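Local coordinates for protein 2-dehydropantoate 2-reductase (Porphyromonas gingivalis, PDB 2QYT) that probably catalyses the NADPH-dependent reduction of 2-dehydropantoate (ketopantoate) to (R)-pantoate, a step on the pathway to pantothenate, at residues Y94-G99 with E124-Y129; N118-A123 with T287-R292. All blocks are in the same frame, centred on the assembly; numbering follows the deposited sequence.

Contact 1 of 2, residues Y94-G99 with E124-Y129; sequences YDMERG and ERMRTY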
# COMPACT_ATOMS: atom_id res chain seq x y z
N TYR A 94 13.05 2.70 2.33
CA TYR A 94 13.63 3.02 3.65
C TYR A 94 13.09 2.15 4.81
O TYR A 94 11.90 1.79 4.82
CB TYR A 94 13.45 4.51 3.98
CG TYR A 94 13.79 5.46 2.85
CD1 TYR A 94 15.12 5.61 2.41
CD2 TYR A 94 12.80 6.22 2.21
CE1 TYR A 94 15.46 6.50 1.37
CE2 TYR A 94 13.12 7.10 1.16
CZ TYR A 94 14.45 7.24 0.75
OH TYR A 94 14.77 8.11 -0.28
N ASP A 95 13.94 1.85 5.80
CA ASP A 95 13.46 1.49 7.14
C ASP A 95 12.50 2.60 7.64
O ASP A 95 12.49 3.70 7.06
CB ASP A 95 14.63 1.22 8.09
CG ASP A 95 15.36 2.48 8.56
OD1 ASP A 95 14.74 3.44 9.04
OD2 ASP A 95 16.60 2.49 8.53
N MSE A 96 11.68 2.31 8.64
CA MSE A 96 10.64 3.24 9.02
C MSE A 96 11.18 4.52 9.69
O MSE A 96 10.61 5.60 9.55
CB MSE A 96 9.60 2.58 9.93
CG MSE A 96 8.17 2.96 9.53
SE MSE A 96 7.60 2.27 7.70
CE MSE A 96 7.91 0.36 7.98
N GLU A 97 12.29 4.37 10.41
CA GLU A 97 12.98 5.46 11.09
C GLU A 97 13.40 6.48 10.06
O GLU A 97 13.09 7.66 10.20
CB GLU A 97 14.20 4.91 11.82
CG GLU A 97 13.99 4.56 13.32
CD GLU A 97 13.15 3.32 13.62
OE1 GLU A 97 12.87 2.49 12.70
OE2 GLU A 97 12.77 3.19 14.82
N ARG A 98 14.06 6.01 9.01
CA ARG A 98 14.55 6.86 7.94
C ARG A 98 13.43 7.46 7.10
O ARG A 98 13.49 8.66 6.79
CB ARG A 98 15.49 6.07 7.04
CG ARG A 98 16.02 6.85 5.88
CD ARG A 98 17.19 6.13 5.24
NE ARG A 98 17.56 6.80 3.97
CZ ARG A 98 18.63 6.52 3.22
NH1 ARG A 98 19.51 5.58 3.58
NH2 ARG A 98 18.83 7.19 2.11
N GLY A 99 12.42 6.67 6.73
CA GLY A 99 11.27 7.20 5.99
C GLY A 99 10.57 8.34 6.75
O GLY A 99 10.21 9.33 6.15
N GLU A 124 0.96 1.19 12.36
CA GLU A 124 1.40 1.12 13.73
C GLU A 124 2.86 1.55 13.88
O GLU A 124 3.21 2.30 14.80
CB GLU A 124 1.21 -0.29 14.29
CG GLU A 124 -0.23 -0.63 14.65
CD GLU A 124 -1.11 -0.93 13.43
OE1 GLU A 124 -2.34 -0.84 13.58
OE2 GLU A 124 -0.58 -1.26 12.34
N ARG A 125 3.70 1.02 12.99
CA ARG A 125 5.12 1.29 12.95
C ARG A 125 5.35 2.81 12.80
O ARG A 125 6.01 3.43 13.65
CB ARG A 125 5.78 0.47 11.84
CG ARG A 125 5.79 -1.07 12.14
CD ARG A 125 6.43 -1.91 11.01
NE ARG A 125 7.81 -1.49 10.68
CZ ARG A 125 8.83 -1.46 11.55
NH1 ARG A 125 8.65 -1.79 12.82
NH2 ARG A 125 10.04 -1.07 11.14
N MSE A 126 4.75 3.39 11.78
CA MSE A 126 4.86 4.80 11.50
C MSE A 126 4.27 5.70 12.59
O MSE A 126 4.69 6.85 12.74
CB MSE A 126 4.21 5.12 10.15
CG MSE A 126 4.96 4.52 9.02
SE MSE A 126 4.58 5.38 7.33
CE MSE A 126 5.03 7.14 7.86
N ARG A 127 3.31 5.18 13.35
CA ARG A 127 2.78 5.90 14.51
C ARG A 127 3.70 5.91 15.73
O ARG A 127 3.31 6.45 16.79
CB ARG A 127 1.43 5.33 14.94
CG ARG A 127 0.33 5.76 14.06
CD ARG A 127 -1.01 5.13 14.48
NE ARG A 127 -1.97 5.22 13.40
CZ ARG A 127 -3.19 4.72 13.42
NH1 ARG A 127 -3.64 4.07 14.49
NH2 ARG A 127 -3.98 4.87 12.36
N THR A 128 4.88 5.31 15.62
CA THR A 128 5.80 5.26 16.76
C THR A 128 6.20 6.70 17.09
O THR A 128 6.11 7.11 18.24
CB THR A 128 7.03 4.36 16.46
OG1 THR A 128 6.58 3.02 16.39
CG2 THR A 128 8.04 4.43 17.53
N TYR A 129 6.59 7.47 16.09
CA TYR A 129 7.11 8.80 16.38
C TYR A 129 6.19 9.95 16.00
O TYR A 129 6.53 11.11 16.27
CB TYR A 129 8.47 9.03 15.73
CG TYR A 129 9.51 7.97 16.00
CD1 TYR A 129 10.19 7.91 17.21
CD2 TYR A 129 9.83 7.04 15.01
CE1 TYR A 129 11.17 6.96 17.43
CE2 TYR A 129 10.79 6.09 15.23
CZ TYR A 129 11.46 6.05 16.42
OH TYR A 129 12.41 5.05 16.58
O HOH W 1 11.02 -0.41 8.63
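Met-96 and Met-126, both selenomethionines in this crystal, touch where two helices of the Rossmann-type NADP-binding domain meet: helix 96-103, which follows strand 86-89, and helix 122-126, which follows strand 111-115, the next strand of the parallel sheet. The apolar part of the contact is small and close. The two side chains cross at about a right angle, with CG of Met-96 3.6 Å from CG of Met-126, and SE of Met-96 also rests on that methylene. Met-126 is buried and continues inward onto Ile-113 and Pro-115 of the edge strand and onto Val-100 and Ile-103, so it fills the seam between helix and sheet. Bends at chi2 and chi3 (65° and 57°) fold the end of Met-96 back, and its methyl CE comes in at the edge of the Arg-125 guanidinium, near its plane, 3.3 Å from NE of Arg-125.

Polar links lie toward the outer surface. Water 1 accepts from Arg-125 NH2 at 2.8 Å, in the plane of the guanidinium, and weakly from the backbone N of Met-96. At the start of helix 96-103, Asp-95 is the N-cap: its OD1 takes the amide N of Arg-98 at 2.7 Å in an almost straight bond. Further along 124-129, CG2 of Thr-128 sits over the centre of one face of the Tyr-129 ring. That tyrosine's hydroxyl OH donates to Glu-97 OE2 at 2.6 Å, reaching the carboxylate on its anti side, with the carboxylate and ring planes 80° apart.

Contact 2 of 2, residues N118-A123 with T287-R292; sequences NGADIA and TGYVVR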
# COMPACT_ATOMS: atom_id res chain seq x y z
N ASN A 118 2.53 -2.89 1.43
CA ASN A 118 2.12 -4.17 1.99
C ASN A 118 2.75 -4.36 3.34
O ASN A 118 3.78 -3.77 3.65
CB ASN A 118 2.48 -5.29 1.04
CG ASN A 118 1.48 -5.41 -0.11
OD1 ASN A 118 0.25 -5.37 0.09
ND2 ASN A 118 2.00 -5.58 -1.32
N GLY A 119 2.11 -5.15 4.19
CA GLY A 119 2.62 -5.38 5.54
C GLY A 119 1.45 -5.37 6.48
O GLY A 119 0.41 -4.78 6.15
N ALA A 120 1.61 -6.01 7.63
CA ALA A 120 0.53 -6.17 8.60
C ALA A 120 0.30 -4.90 9.44
O ALA A 120 -0.82 -4.62 9.85
CB ALA A 120 0.82 -7.34 9.52
N ASP A 121 1.36 -4.13 9.64
CA ASP A 121 1.38 -3.15 10.71
C ASP A 121 2.17 -1.89 10.38
O ASP A 121 2.79 -1.33 11.27
CB ASP A 121 1.99 -3.82 11.95
CG ASP A 121 3.44 -4.18 11.75
OD1 ASP A 121 3.93 -4.13 10.60
OD2 ASP A 121 4.11 -4.50 12.74
N ILE A 122 2.16 -1.48 9.11
CA ILE A 122 2.92 -0.34 8.65
C ILE A 122 2.48 0.94 9.38
O ILE A 122 3.34 1.71 9.81
CB ILE A 122 2.81 -0.09 7.12
CG1 ILE A 122 3.20 -1.32 6.29
CG2 ILE A 122 3.66 1.14 6.73
CD1 ILE A 122 4.68 -1.76 6.46
N ALA A 123 1.16 1.12 9.52
CA ALA A 123 0.61 2.29 10.20
C ALA A 123 1.01 2.33 11.69
O ALA A 123 1.34 3.37 12.22
CB ALA A 123 -0.91 2.31 10.06
N THR A 287 6.44 -13.36 5.69
CA THR A 287 6.71 -14.64 6.35
C THR A 287 7.26 -14.43 7.77
O THR A 287 6.66 -14.89 8.75
CB THR A 287 7.72 -15.49 5.53
OG1 THR A 287 7.55 -15.21 4.12
CG2 THR A 287 7.52 -16.97 5.78
N GLY A 288 8.39 -13.71 7.87
CA GLY A 288 9.05 -13.49 9.15
C GLY A 288 8.16 -12.89 10.21
O GLY A 288 8.19 -13.30 11.37
N TYR A 289 7.34 -11.91 9.79
CA TYR A 289 6.43 -11.21 10.69
C TYR A 289 5.53 -12.18 11.43
O TYR A 289 5.46 -12.15 12.67
CB TYR A 289 5.57 -10.20 9.91
CG TYR A 289 4.47 -9.61 10.76
CD1 TYR A 289 4.74 -8.60 11.70
CD2 TYR A 289 3.17 -10.10 10.68
CE1 TYR A 289 3.74 -8.08 12.51
CE2 TYR A 289 2.15 -9.59 11.49
CZ TYR A 289 2.44 -8.58 12.40
OH TYR A 289 1.42 -8.08 13.19
N VAL A 290 4.86 -13.03 10.62
CA VAL A 290 3.93 -14.08 11.06
C VAL A 290 4.54 -15.01 12.12
O VAL A 290 3.99 -15.14 13.22
CB VAL A 290 3.40 -14.91 9.83
CG1 VAL A 290 2.18 -15.74 10.22
CG2 VAL A 290 3.04 -14.01 8.67
N VAL A 291 5.69 -15.61 11.82
CA VAL A 291 6.42 -16.44 12.78
C VAL A 291 6.63 -15.73 14.14
O VAL A 291 6.40 -16.30 15.23
CB VAL A 291 7.79 -16.91 12.19
CG1 VAL A 291 8.68 -17.56 13.27
CG2 VAL A 291 7.57 -17.88 11.01
N ARG A 292 7.09 -14.49 14.08
CA ARG A 292 7.43 -13.79 15.29
C ARG A 292 6.23 -13.29 16.08
O ARG A 292 6.24 -13.32 17.31
CB ARG A 292 8.43 -12.69 15.00
CG ARG A 292 9.85 -13.22 14.91
CD ARG A 292 10.85 -12.10 14.76
NE ARG A 292 11.62 -12.30 13.53
CZ ARG A 292 11.23 -11.86 12.32
NH1 ARG A 292 10.10 -11.17 12.15
NH2 ARG A 292 12.00 -12.11 11.28
O HOH W 2 2.29 -5.95 14.70
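Ala-120 and Asp-121 approach the ring of Tyr-289 from the loop that leads into helix 122-126, and each reaches a different part of it. The apolar touch is the shorter. The methyl CB of Ala-120 lies 3.3 Å from CE2 of Tyr-289 and 3.5 Å from CZ of the same ring, coming in obliquely. Tyr-289 holds its ring out from the first turn of helix 288-296 by setting CG opposite the backbone N (chi1 171°), which carries the phenol across to the loop. Ala-120 also touches Phe-202 and Phe-241, so its small side chain is enclosed by aromatic rings from three helices.

The polar part is indirect. At the other carbon ortho to the hydroxyl, on the same side of the ring plane as the Ala-120 methyl, OD2 of Asp-121 comes within 3.6 Å of CE1 of Tyr-289, its carboxylate plane turned 60° from the ring. Water 2 bridges the two residues: it donates to Asp-121 OD2 at 3.0 Å and is hydrogen-bonded to Tyr-289 OH at 2.8 Å, lying at the ring edge, in plane. Lys-244 NZ also hydrogen-bonds to that hydroxyl, which would help fix the phenol between helix 227-244 and the loop. The nearby amine would probably polarise the hydroxyl. On the same loop, OD1 of Asn-118 hydrogen-bonds to Lys-201 NZ of helix 194-215.

Together these links join the N-terminal Rossmann-type domain to the all-helical C-terminal domain, the two-domain architecture of ketopantoate reductases, whose active site lies in the cleft between domains.

How the contacts relate
The two contacts lie with their centres about 14 Å apart and share helix 122-126: the loop leading into it serves contact 2, while residues 125, 126 and 129 serve contact 1. Along the chain their segments alternate, 94-99, 118-123, 124-129 and then, 164 residues on from 123, 287-292. They also touch directly, CE of Met-96 packing 4.2 Å from CD1 of Ile-122. Contact 1 stays within the Rossmann-type domain, joining two neighbouring helices on its sheet, whereas contact 2 crosses to the C-terminal helical domain. The helix that follows edge strand 111-115 is thus tied into its own domain and, through its leading loop, to the other.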